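Local coordinates for protein 3-polyprenyl-4-hydroxybenzoate decarboxylase and related decarboxylases (Pelotomaculum thermopropionicum, PDB 6H6X) that binds prenylated FMN with manganese and potassium and, as a UbiD-family enzyme, probably catalyses reversible decarboxylation of aromatic acids such as furandicarboxylic acid, at residues B[5-9]-B[57-61]; B[99-103]-B[235-241]; B[136-142]-B[170-176]; B[311-316]-B[348-353]; B[320-324]-B[371-375]. The protein carries 8 engineered substitutions. All coordinates share one frame; numbering follows the deposited sequence.

Contact 1: B[5-9]-B[57-61]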
# COMPACT_ATOMS: atom_id res chain seq x y z
N LEU B 5 -7.17 32.13 1.01
CA LEU B 5 -7.70 30.94 1.61
C LEU B 5 -9.20 30.78 1.32
O LEU B 5 -9.65 29.70 0.94
CB LEU B 5 -7.40 30.88 3.10
CG LEU B 5 -8.05 29.68 3.81
CD1 LEU B 5 -7.53 28.38 3.22
CD2 LEU B 5 -7.82 29.70 5.30
N ARG B 6 -9.97 31.86 1.48
CA ARG B 6 -11.45 31.79 1.25
C ARG B 6 -11.84 31.34 -0.13
O ARG B 6 -12.76 30.53 -0.27
CB ARG B 6 -12.17 33.09 1.59
CG ARG B 6 -12.52 33.15 3.06
CD ARG B 6 -12.69 34.55 3.50
NE ARG B 6 -12.38 34.69 4.92
CZ ARG B 6 -13.23 35.04 5.87
NH1 ARG B 6 -12.76 35.18 7.11
NH2 ARG B 6 -14.51 35.29 5.60
N GLU B 7 -11.16 31.82 -1.15
CA GLU B 7 -11.42 31.29 -2.48
C GLU B 7 -11.04 29.81 -2.60
O GLU B 7 -11.81 29.02 -3.16
CB GLU B 7 -10.80 32.19 -3.56
CG GLU B 7 -11.69 33.43 -3.74
CD GLU B 7 -10.99 34.67 -4.26
OE1 GLU B 7 -10.27 34.53 -5.28
OE2 GLU B 7 -11.20 35.77 -3.67
N TRP B 8 -9.90 29.42 -2.00
CA TRP B 8 -9.52 28.03 -2.03
C TRP B 8 -10.58 27.20 -1.34
O TRP B 8 -10.93 26.16 -1.86
CB TRP B 8 -8.14 27.77 -1.37
CG TRP B 8 -7.78 26.34 -1.45
CD1 TRP B 8 -7.87 25.42 -0.45
CD2 TRP B 8 -7.38 25.64 -2.60
NE1 TRP B 8 -7.50 24.21 -0.90
CE2 TRP B 8 -7.20 24.30 -2.23
CE3 TRP B 8 -7.13 26.03 -3.93
CZ2 TRP B 8 -6.79 23.32 -3.13
CZ3 TRP B 8 -6.72 25.07 -4.83
CH2 TRP B 8 -6.56 23.72 -4.43
N LEU B 9 -11.08 27.64 -0.20
CA LEU B 9 -12.19 26.87 0.44
C LEU B 9 -13.45 26.77 -0.43
O LEU B 9 -14.14 25.75 -0.38
CB LEU B 9 -12.54 27.41 1.82
CG LEU B 9 -11.44 27.41 2.84
CD1 LEU B 9 -11.94 27.99 4.13
CD2 LEU B 9 -10.88 26.00 3.07
N VAL B 57 -9.73 25.37 10.23
CA VAL B 57 -9.75 24.54 9.03
C VAL B 57 -8.45 23.70 9.01
O VAL B 57 -7.39 24.13 9.48
CB VAL B 57 -10.00 25.38 7.77
CG1 VAL B 57 -8.81 26.26 7.40
CG2 VAL B 57 -10.36 24.54 6.59
N THR B 58 -8.56 22.47 8.55
CA THR B 58 -7.39 21.61 8.40
C THR B 58 -7.52 20.79 7.11
O THR B 58 -8.61 20.59 6.63
CB THR B 58 -7.13 20.74 9.63
OG1 THR B 58 -5.82 20.11 9.52
CG2 THR B 58 -8.20 19.70 9.81
N GLY B 59 -6.37 20.43 6.52
CA GLY B 59 -6.32 19.53 5.37
C GLY B 59 -6.75 20.23 4.09
O GLY B 59 -7.57 19.70 3.35
N LEU B 60 -6.18 21.40 3.81
CA LEU B 60 -6.50 22.20 2.59
C LEU B 60 -6.19 21.52 1.30
O LEU B 60 -6.90 21.72 0.30
CB LEU B 60 -5.77 23.55 2.58
CG LEU B 60 -6.07 24.47 3.77
CD1 LEU B 60 -5.33 25.76 3.61
CD2 LEU B 60 -7.56 24.71 3.87
N ALA B 61 -5.15 20.70 1.32
CA ALA B 61 -4.81 19.87 0.17
C ALA B 61 -4.06 18.65 0.70
O ALA B 61 -3.09 18.80 1.43
CB ALA B 61 -3.92 20.66 -0.78

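Contact 2: B[99-103]-B[235-241]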
# COMPACT_ATOMS: atom_id res chain seq x y z
N GLY B 99 -8.74 48.93 3.21
CA GLY B 99 -9.42 47.90 2.45
C GLY B 99 -8.68 46.55 2.39
O GLY B 99 -9.26 45.61 1.89
N ALA B 100 -7.44 46.42 2.87
CA ALA B 100 -6.74 45.11 2.87
C ALA B 100 -7.44 44.22 3.90
O ALA B 100 -7.58 44.62 5.04
CB ALA B 100 -5.27 45.22 3.24
N PRO B 101 -7.88 43.04 3.49
CA PRO B 101 -8.69 42.32 4.48
C PRO B 101 -7.99 42.02 5.82
O PRO B 101 -8.62 42.10 6.89
CB PRO B 101 -9.11 41.08 3.76
CG PRO B 101 -9.05 41.44 2.29
CD PRO B 101 -7.93 42.42 2.15
N VAL B 102 -6.69 41.74 5.80
CA VAL B 102 -5.99 41.40 7.03
C VAL B 102 -5.82 42.56 8.03
O VAL B 102 -5.34 42.36 9.17
CB VAL B 102 -4.62 40.72 6.71
CG1 VAL B 102 -3.56 41.75 6.35
CG2 VAL B 102 -4.12 39.86 7.89
N LYS B 103 -6.14 43.79 7.58
CA LYS B 103 -6.08 44.99 8.41
C LYS B 103 -7.41 45.40 9.07
O LYS B 103 -7.43 46.35 9.84
CB LYS B 103 -5.55 46.17 7.60
CG LYS B 103 -4.12 46.00 7.11
CD LYS B 103 -3.10 45.94 8.24
CE LYS B 103 -1.71 46.22 7.67
NZ LYS B 103 -0.62 46.18 8.68
N PRO B 235 1.06 38.97 3.34
CA PRO B 235 -0.02 38.89 2.33
C PRO B 235 -1.29 39.62 2.79
O PRO B 235 -1.75 39.42 3.89
CB PRO B 235 -0.25 37.40 2.18
CG PRO B 235 1.03 36.78 2.59
CD PRO B 235 1.54 37.63 3.73
N ALA B 236 -1.76 40.53 1.95
CA ALA B 236 -2.91 41.41 2.26
C ALA B 236 -4.16 40.61 2.56
O ALA B 236 -4.96 40.99 3.43
CB ALA B 236 -3.20 42.34 1.06
N GLY B 237 -4.33 39.52 1.82
CA GLY B 237 -5.48 38.64 1.98
C GLY B 237 -5.38 37.56 3.06
O GLY B 237 -6.26 36.76 3.14
N ALA B 238 -4.33 37.52 3.88
CA ALA B 238 -4.20 36.49 4.92
C ALA B 238 -5.37 36.59 5.92
O ALA B 238 -6.02 37.58 5.96
CB ALA B 238 -2.87 36.61 5.65
N GLU B 239 -5.60 35.54 6.71
CA GLU B 239 -6.66 35.55 7.72
C GLU B 239 -6.16 36.22 8.95
O GLU B 239 -6.86 37.00 9.55
CB GLU B 239 -7.13 34.11 8.03
CG GLU B 239 -7.84 33.42 6.88
CD GLU B 239 -9.26 33.99 6.60
OE1 GLU B 239 -9.95 34.37 7.56
OE2 GLU B 239 -9.73 34.03 5.43
N ILE B 240 -4.93 35.89 9.34
CA ILE B 240 -4.35 36.38 10.57
C ILE B 240 -2.86 36.67 10.37
O ILE B 240 -2.18 35.89 9.71
CB ILE B 240 -4.48 35.29 11.69
CG1 ILE B 240 -5.94 35.02 12.07
CG2 ILE B 240 -3.75 35.69 12.94
CD1 ILE B 240 -6.30 33.58 12.31
N VAL B 241 -2.36 37.75 10.99
CA VAL B 241 -0.94 38.09 11.02
C VAL B 241 -0.54 38.38 12.43
O VAL B 241 -1.21 39.12 13.13
CB VAL B 241 -0.59 39.31 10.14
CG1 VAL B 241 0.77 39.90 10.48
CG2 VAL B 241 -0.68 38.94 8.67

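Contact 3: B[136-142]-B[170-176]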
# COMPACT_ATOMS: atom_id res chain seq x y z
N LEU B 136 6.52 32.38 8.12
CA LEU B 136 7.33 33.32 8.87
C LEU B 136 8.14 34.13 7.86
O LEU B 136 8.98 33.57 7.17
CB LEU B 136 8.27 32.58 9.81
CG LEU B 136 8.99 33.45 10.85
CD1 LEU B 136 9.36 32.60 12.06
CD2 LEU B 136 10.21 34.15 10.28
N ILE B 137 7.86 35.43 7.76
CA ILE B 137 8.51 36.32 6.82
C ILE B 137 9.53 37.15 7.62
O ILE B 137 9.20 37.74 8.63
CB ILE B 137 7.47 37.22 6.14
CG1 ILE B 137 6.48 36.36 5.39
CG2 ILE B 137 8.11 38.19 5.16
CD1 ILE B 137 5.11 36.99 5.29
N ALA B 138 10.76 37.18 7.15
CA ALA B 138 11.81 38.01 7.76
C ALA B 138 12.81 38.55 6.71
O ALA B 138 12.88 38.06 5.56
CB ALA B 138 12.53 37.21 8.81
N ARG B 139 13.55 39.58 7.10
CA ARG B 139 14.61 40.13 6.26
C ARG B 139 16.00 39.99 6.88
O ARG B 139 16.14 40.07 8.09
CB ARG B 139 14.34 41.60 5.91
CG ARG B 139 13.26 41.77 4.85
CD ARG B 139 13.10 43.22 4.38
NE ARG B 139 12.06 43.32 3.34
CZ ARG B 139 12.26 43.15 2.02
NH1 ARG B 139 13.47 42.91 1.52
NH2 ARG B 139 11.25 43.23 1.17
N ASP B 140 17.00 39.80 6.03
CA ASP B 140 18.40 39.72 6.46
C ASP B 140 18.76 41.12 6.99
O ASP B 140 18.62 42.14 6.29
CB ASP B 140 19.28 39.30 5.27
CG ASP B 140 20.72 38.97 5.67
OD1 ASP B 140 21.37 39.83 6.28
OD2 ASP B 140 21.23 37.87 5.32
N PRO B 141 19.17 41.20 8.26
CA PRO B 141 19.44 42.52 8.83
C PRO B 141 20.65 43.28 8.20
O PRO B 141 20.72 44.49 8.35
CB PRO B 141 19.64 42.22 10.32
CG PRO B 141 20.16 40.82 10.36
CD PRO B 141 19.53 40.11 9.18
N ASP B 142 21.55 42.59 7.48
CA ASP B 142 22.67 43.24 6.73
C ASP B 142 22.42 43.39 5.23
O ASP B 142 22.63 44.46 4.69
CB ASP B 142 24.00 42.49 6.93
CG ASP B 142 24.44 42.41 8.40
OD1 ASP B 142 24.04 43.28 9.22
OD2 ASP B 142 25.20 41.47 8.75
N LEU B 170 16.52 31.37 7.99
CA LEU B 170 16.12 32.18 9.11
C LEU B 170 17.19 32.18 10.20
O LEU B 170 17.45 33.20 10.82
CB LEU B 170 14.81 31.65 9.67
CG LEU B 170 14.28 32.47 10.85
CD1 LEU B 170 14.05 33.93 10.43
CD2 LEU B 170 13.02 31.84 11.39
N TRP B 171 17.79 31.03 10.45
CA TRP B 171 18.92 30.92 11.39
C TRP B 171 20.09 31.84 11.03
O TRP B 171 20.64 32.53 11.89
CB TRP B 171 19.39 29.47 11.43
CG TRP B 171 20.48 29.22 12.41
CD1 TRP B 171 21.79 28.95 12.12
CD2 TRP B 171 20.37 29.21 13.83
NE1 TRP B 171 22.50 28.79 13.28
CE2 TRP B 171 21.66 28.93 14.35
CE3 TRP B 171 19.30 29.40 14.73
CZ2 TRP B 171 21.92 28.82 15.74
CZ3 TRP B 171 19.56 29.31 16.13
CH2 TRP B 171 20.87 29.01 16.61
N HIS B 172 20.44 31.86 9.75
CA HIS B 172 21.46 32.76 9.25
C HIS B 172 21.09 34.20 9.57
O HIS B 172 21.91 34.93 10.12
CB HIS B 172 21.66 32.57 7.75
CG HIS B 172 22.93 33.20 7.24
ND1 HIS B 172 22.93 34.31 6.41
CD2 HIS B 172 24.23 32.90 7.49
CE1 HIS B 172 24.19 34.64 6.14
NE2 HIS B 172 24.99 33.82 6.80
N PHE B 173 19.84 34.60 9.30
CA PHE B 173 19.39 35.96 9.61
C PHE B 173 19.44 36.24 11.10
O PHE B 173 19.83 37.34 11.49
CB PHE B 173 17.94 36.21 9.21
CG PHE B 173 17.68 36.25 7.73
CD1 PHE B 173 18.66 35.93 6.79
CD2 PHE B 173 16.41 36.56 7.30
CE1 PHE B 173 18.37 35.93 5.43
CE2 PHE B 173 16.11 36.59 5.95
CZ PHE B 173 17.09 36.27 5.01
N PHE B 174 18.97 35.30 11.90
CA PHE B 174 18.85 35.51 13.33
C PHE B 174 20.26 35.60 13.93
O PHE B 174 20.51 36.44 14.79
CB PHE B 174 18.08 34.35 13.95
CG PHE B 174 17.95 34.43 15.44
CD1 PHE B 174 17.43 35.57 16.04
CD2 PHE B 174 18.35 33.37 16.23
CE1 PHE B 174 17.31 35.65 17.43
CE2 PHE B 174 18.22 33.45 17.63
CZ PHE B 174 17.69 34.58 18.22
N GLY B 175 21.17 34.75 13.45
CA GLY B 175 22.60 34.79 13.80
C GLY B 175 23.16 36.19 13.71
O GLY B 175 23.76 36.67 14.66
N LYS B 176 22.89 36.85 12.58
CA LYS B 176 23.37 38.20 12.32
C LYS B 176 22.74 39.24 13.23
O LYS B 176 23.42 40.16 13.66
CB LYS B 176 23.20 38.61 10.84
CG LYS B 176 24.19 37.91 9.91
CD LYS B 176 23.66 37.68 8.49
CE LYS B 176 24.25 38.61 7.42
NZ LYS B 176 24.12 38.03 6.05

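Contact 4: B[311-316]-B[348-353]. Engineered in segment 311-316: Asn315 (natural residue Ala). Engineered in segment 348-353: Arg348 (natural residue Asn), Asp351 (natural residue Phe).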
# COMPACT_ATOMS: atom_id res chain seq x y z
N THR B 311 17.52 17.38 -10.51
CA THR B 311 18.83 16.80 -10.28
C THR B 311 19.04 15.48 -11.03
O THR B 311 20.10 15.24 -11.59
CB THR B 311 19.08 16.48 -8.81
OG1 THR B 311 18.64 17.56 -8.00
CG2 THR B 311 20.60 16.21 -8.58
N VAL B 312 18.01 14.64 -11.02
CA VAL B 312 18.08 13.38 -11.69
C VAL B 312 18.09 13.59 -13.20
O VAL B 312 18.84 12.91 -13.87
CB VAL B 312 16.94 12.45 -11.25
CG1 VAL B 312 16.92 11.18 -12.06
CG2 VAL B 312 17.11 12.07 -9.77
N ARG B 313 17.27 14.51 -13.72
CA ARG B 313 17.21 14.79 -15.18
C ARG B 313 18.58 15.27 -15.76
O ARG B 313 18.94 14.86 -16.85
CB ARG B 313 16.11 15.78 -15.52
CG ARG B 313 15.63 15.69 -16.98
CD ARG B 313 14.80 16.89 -17.44
NE ARG B 313 13.50 17.03 -16.76
CZ ARG B 313 12.43 16.25 -16.96
NH1 ARG B 313 12.48 15.23 -17.83
NH2 ARG B 313 11.30 16.50 -16.28
N GLN B 314 19.34 16.06 -14.99
CA GLN B 314 20.70 16.49 -15.34
C GLN B 314 21.58 15.33 -15.73
O GLN B 314 22.30 15.42 -16.73
CB GLN B 314 21.41 17.24 -14.18
CG GLN B 314 21.74 18.70 -14.46
CD GLN B 314 20.54 19.63 -14.27
OE1 GLN B 314 20.50 20.43 -13.32
NE2 GLN B 314 19.54 19.51 -15.16
N ASN B 315 21.55 14.26 -14.93
CA ASN B 315 22.43 13.13 -15.14
C ASN B 315 21.76 12.02 -15.92
O ASN B 315 22.45 11.17 -16.43
CB ASN B 315 22.94 12.59 -13.81
CG ASN B 315 23.85 13.54 -13.08
OD1 ASN B 315 25.00 13.72 -13.44
ND2 ASN B 315 23.35 14.12 -12.01
N VAL B 316 20.43 11.99 -16.00
CA VAL B 316 19.71 10.87 -16.57
C VAL B 316 18.54 11.42 -17.36
O VAL B 316 17.38 11.46 -16.88
CB VAL B 316 19.24 9.86 -15.50
CG1 VAL B 316 18.54 8.67 -16.14
CG2 VAL B 316 20.40 9.39 -14.64
N ARG B 348 23.18 5.65 -12.19
CA ARG B 348 23.27 7.11 -12.32
C ARG B 348 22.04 7.81 -11.69
O ARG B 348 22.19 8.82 -11.04
CB ARG B 348 23.42 7.52 -13.80
CG ARG B 348 24.76 7.10 -14.44
CD ARG B 348 24.75 7.27 -15.97
NE ARG B 348 24.57 8.68 -16.35
CZ ARG B 348 25.52 9.63 -16.26
NH1 ARG B 348 26.76 9.36 -15.82
NH2 ARG B 348 25.23 10.88 -16.62
N ALA B 349 20.84 7.29 -11.90
CA ALA B 349 19.65 7.86 -11.26
C ALA B 349 19.79 7.75 -9.71
O ALA B 349 19.57 8.70 -8.99
CB ALA B 349 18.39 7.16 -11.76
N ILE B 350 20.30 6.61 -9.23
CA ILE B 350 20.52 6.40 -7.81
C ILE B 350 21.52 7.39 -7.23
O ILE B 350 21.23 8.00 -6.18
CB ILE B 350 20.92 4.95 -7.48
CG1 ILE B 350 19.71 4.04 -7.65
CG2 ILE B 350 21.51 4.83 -6.05
CD1 ILE B 350 20.06 2.56 -7.79
N ASP B 351 22.66 7.54 -7.89
CA ASP B 351 23.71 8.47 -7.44
C ASP B 351 23.20 9.92 -7.41
O ASP B 351 23.50 10.68 -6.50
CB ASP B 351 25.00 8.35 -8.31
N ALA B 352 22.41 10.30 -8.40
CA ALA B 352 21.79 11.62 -8.47
C ALA B 352 20.75 11.83 -7.35
O ALA B 352 20.68 12.91 -6.80
CB ALA B 352 21.16 11.81 -9.82
N ALA B 353 19.93 10.82 -7.03
CA ALA B 353 18.97 10.98 -5.94
C ALA B 353 19.70 11.25 -4.61
O ALA B 353 19.31 12.16 -3.86
CB ALA B 353 18.05 9.81 -5.88

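Contact 5: B[320-324]-B[371-375]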
# COMPACT_ATOMS: atom_id res chain seq x y z
N LYS B 320 11.51 9.72 -16.48
CA LYS B 320 10.13 10.13 -16.72
C LYS B 320 9.52 10.81 -15.46
O LYS B 320 8.81 11.82 -15.58
CB LYS B 320 9.29 8.94 -17.12
N ASN B 321 9.72 10.24 -14.26
CA ASN B 321 9.10 10.79 -13.05
C ASN B 321 9.84 10.40 -11.77
O ASN B 321 10.70 9.51 -11.77
CB ASN B 321 7.65 10.33 -12.96
CG ASN B 321 6.69 11.44 -12.42
OD1 ASN B 321 7.09 12.48 -11.80
ND2 ASN B 321 5.43 11.22 -12.68
N VAL B 322 9.52 11.11 -10.69
CA VAL B 322 10.06 10.85 -9.35
C VAL B 322 8.92 10.98 -8.35
O VAL B 322 7.95 11.70 -8.60
CB VAL B 322 11.20 11.79 -9.03
CG1 VAL B 322 12.27 11.74 -10.13
CG2 VAL B 322 10.73 13.22 -8.86
N HIS B 323 9.01 10.22 -7.27
CA HIS B 323 8.06 10.25 -6.17
C HIS B 323 8.83 10.00 -4.84
O HIS B 323 9.56 9.00 -4.67
CB HIS B 323 7.03 9.16 -6.37
CG HIS B 323 5.98 9.10 -5.31
ND1 HIS B 323 5.42 7.91 -4.90
CD2 HIS B 323 5.36 10.07 -4.62
CE1 HIS B 323 4.49 8.16 -3.99
NE2 HIS B 323 4.42 9.47 -3.81
N LEU B 324 8.67 10.92 -3.90
CA LEU B 324 9.01 10.69 -2.50
C LEU B 324 7.81 10.13 -1.79
O LEU B 324 6.82 10.81 -1.62
CB LEU B 324 9.50 11.98 -1.86
CG LEU B 324 10.78 12.52 -2.45
CD1 LEU B 324 11.08 13.94 -2.00
CD2 LEU B 324 11.95 11.60 -2.10
N ASN B 371 3.64 2.31 -12.47
CA ASN B 371 3.10 3.50 -11.80
C ASN B 371 3.77 3.60 -10.40
O ASN B 371 3.47 2.83 -9.45
CB ASN B 371 1.58 3.37 -11.71
CG ASN B 371 0.93 4.48 -10.93
OD1 ASN B 371 1.56 5.50 -10.59
ND2 ASN B 371 -0.33 4.27 -10.59
N ILE B 372 4.67 4.55 -10.29
CA ILE B 372 5.45 4.76 -9.12
C ILE B 372 4.69 5.33 -7.94
O ILE B 372 5.23 5.28 -6.81
CB ILE B 372 6.66 5.65 -9.38
CG1 ILE B 372 6.25 7.05 -9.76
CG2 ILE B 372 7.56 5.03 -10.44
CD1 ILE B 372 7.36 8.03 -9.71
N PHE B 373 3.48 5.83 -8.20
CA PHE B 373 2.60 6.33 -7.14
C PHE B 373 1.76 5.24 -6.53
O PHE B 373 1.00 5.52 -5.60
CB PHE B 373 1.70 7.47 -7.64
CG PHE B 373 2.48 8.61 -8.19
CD1 PHE B 373 3.14 9.45 -7.33
CD2 PHE B 373 2.66 8.76 -9.56
CE1 PHE B 373 3.93 10.47 -7.81
CE2 PHE B 373 3.47 9.75 -10.04
CZ PHE B 373 4.09 10.63 -9.17
N ASP B 374 1.88 4.02 -7.05
CA ASP B 374 1.17 2.84 -6.55
C ASP B 374 2.19 1.92 -5.87
O ASP B 374 2.95 1.20 -6.58
CB ASP B 374 0.51 2.12 -7.71
CG ASP B 374 -0.30 0.93 -7.28
OD1 ASP B 374 -0.12 0.43 -6.13
OD2 ASP B 374 -1.12 0.49 -8.13
N PRO B 375 2.20 1.90 -4.51
CA PRO B 375 3.25 1.11 -3.80
C PRO B 375 3.20 -0.38 -4.14
O PRO B 375 4.22 -1.02 -4.15
CB PRO B 375 3.00 1.36 -2.28
CG PRO B 375 1.80 2.27 -2.20
CD PRO B 375 1.28 2.60 -3.58

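Contact 1: B[5-9]-B[57-61]
Leu60 meets Leu5, Trp8 and Leu9, and apolar packing makes up most of this contact between the N-terminal helix 5-14 and strand 56-58 with the loop that follows it. Leu60 CD1 lies 3.4 Å from Leu5 CD1, closer than usual for two methyl carbons, and the two side chains cross at about a right angle. Leu60 CD2 lies between Leu5 CD1 and Leu9 CD2, 3.7 Å from each. Val57 adds to both: its CG1 meets Leu5 CD2 tip to tip at 4.2 Å, while its CG2 passes alongside Leu9 CD2 at 3.8 Å, the two side chains running in opposite directions.

The polar part is one hydrogen bond. Trp8 NE1 donates to Leu60 O over 2.8 Å with an N-H...O angle of 161°. With CG trans to the backbone N (chi1 -179°), the indole extends toward the loop, and the acceptor lies in its ring plane. Seen from the carbonyl, however, the donor stands 41° above the plane, not on a lone pair.

Around this contact, Glu295 accepts from the backbone N of both Gly59 and Leu60. The contact fastens the first helix to the small mixed sheet of the N-terminal region, with the Leu60 side chain about 11 Å from the bound prenylated FMN.

All five touching residues are buried, so the indole N-H and the Leu60 carbonyl satisfy each other in a buried, largely apolar setting; the bond fixes the turn of the indole, while the leucine and valine methyls bury most of the apolar surface and Trp8 adds a large share.

Contact 2: B[99-103]-B[235-241]
Val102 sits against the type I beta turn Pro235-Ala238, which leads into strand 240-246 of the antiparallel sheet in the Rift-related, FMN-binding-type domain. Its own segment turns as a short 3-10 stretch, 101-103, with Lys103 N bonded to Ala100 O.

The tight part centres on this valine, which has the most buried surface of the contact. Its backbone N donates to Ala236 O at 3.0 Å, almost in line with the carbonyl (C=O...N angle 173°). With chi1 at 80°, Val102 CG1 falls between the backbone N and carbonyl carbon and lies 3.3 Å from the same Ala236 O. The other methyl, CG2, is trans to N and lies 4.1 Å from Ala238 CB at the end of the turn. Val225 of strand 223-226 also touches Val102.

The looser side is that of the partly exposed Pro101 and Gly237. Pro101 has one close touch, its CD 3.5 Å from Ala236 O. Gly237 gives up little surface here, although its carbonyl accepts from Arg281. Ala100 is buried but distant, its CB 4.2 Å from Ala236 CB.

At the inner end, where the valine reaches strand 240-246, Val102 CG2 and Val241 CG2 meet at 3.6 Å, their side chains crossing at about a right angle.

Contact 3: B[136-142]-B[170-176]
Beside the prenylated FMN and manganese site, helix 169-179 packs on the end of strand 130-139, with Leu170 touching both the cofactor and the cofactor-binding His151. Strand and helix segments run at 46° to each other, their axes 9.1 Å apart at closest approach.

Leu170 meets the strand with both methyls: CD2 lies 3.8 Å from Leu136 CD1, and CD1 is 4.0 Å from Ala138 CB. Phe173 places its ring against the backbone where the strand ends. Asp140 N stands 3.3 Å above one face of the Phe173 ring, toward the rim, and Asp140 CB makes a CH-pi contact 3.8 Å from the Phe173 centroid; Ala138 O lies at the ring edge.

The Asp140 carboxylate, trans to its N (chi1 -171°), is directed toward Lys176. Lys176 NZ forms a salt bridge at 3.0 Å on the syn lone pair of Asp140 OD2, and a weak bond to OD1. His172 ND1, buried without a partner in the model, has OD2 near its ring edge. On its anti side, Asp140 OD1 accepts from Asp142 N at 3.0 Å, forming an Asx turn.

Phe173 also touches the metal ligand Asn147, so this is a helix-on-sheet layer bordering the UbiD cofactor pocket, with an Asx turn just after the strand.

Contact 4: B[311-316]-B[348-353]
Arg348, an engineered residue, has a chain bent at chi3 (63°), which brings the guanidinium to the carbonyl of Asn315. There Arg348 NH2 donates to Asn315 O at 2.8 Å. The oxygen is approached in the carbonyl plane on a lone pair, but lies 22° out of the guanidinium plane. One edge of the guanidinium offers two donors to this single oxygen, NE only weakly. Asn315, also engineered, lays its ND2 3.9 Å from Ala352 CB and bonds weakly back to Thr311 O.

Away from this polar rim the packing is mostly aliphatic, against alanines and backbone. Val312 and Ala352 have the nearest alpha carbons, 5.2 Å apart, and Ala352 CB rests 3.9 Å from Val312 CA, directly against the opposing backbone. Val316 CG2 reaches 3.5 Å from Ala349 N and 3.7 Å from Arg348 CB, crossing the root of the arginine side chain at a slant.

The segment axes pass within 8.6 Å at 142°, a spacing that the small side chains of Ala349 and Ala352 allow. Val312 touches strand 319-324 and Ala353 touches strands 333-338 and 362-367, placing this roughly antiparallel, steeply crossing helix pair on one side of the mixed sheet of the UbiD C-terminal domain.

Contact 5: B[320-324]-B[371-375]
Residues 371-374 form a type I beta turn, with Asp374 N bonded to Asn371 O, set against one face of the sheet at strand 319-324 so that the His323 and Ile372 alpha carbons lie 6.8 Å apart.

The imidazole of His323 projects over the turn, and His323 ND1 donates to Ile372 O at 3.3 Å, an oxygen 24° out of the ring plane. The same ring receives the edge of Phe373: Phe373 CD1 lies 3.4 Å above the centre of one face of the His323 ring, the centroids are 4.6 Å apart and the planes meet at 53°, a tilted edge-to-face pair. At another part of its rim, Phe373 CE2 is 3.6 Å from Asn321 ND2, which lies near the phenyl plane with its amide turned 75° to the ring.

Ile372 CD1 packs 3.5 Å from His323 CB and 3.6 Å from Val322 C, while its side chain also touches Val335 and Ser337 on strand 333-338.

Asp374 is the N-cap of helix 375-385, its OD1 bonding weakly to Glu376 N. The arrangement is a capped strand-to-helix connection packed across an edge strand of the mixed sheet in the UbiD C-terminal domain.

Overall arrangement
From the N terminus, contact 1 closes the first loop, joining the opening helix to strand 56-58, before contact 2 begins. Contact 2 closes a much longer loop of 131 residues in the Rift-related domain, and contact 3 lies within that loop; both reach the same antiparallel sheet and touch through Pro235 and Ile137. Contacts 1 and 2 are linked by the Arg6-Glu239 salt bridge and by Leu5 packing on Glu239. Contacts 4 and 5 follow in the C-terminal domain. Their segments alternate along the chain, so these loops cross: helix 294-315 leads into strand 319-324, and helix 345-356 precedes turn 371-374. Contact 4 lies on the opposite side of the chain's centre from contacts 1 and 2.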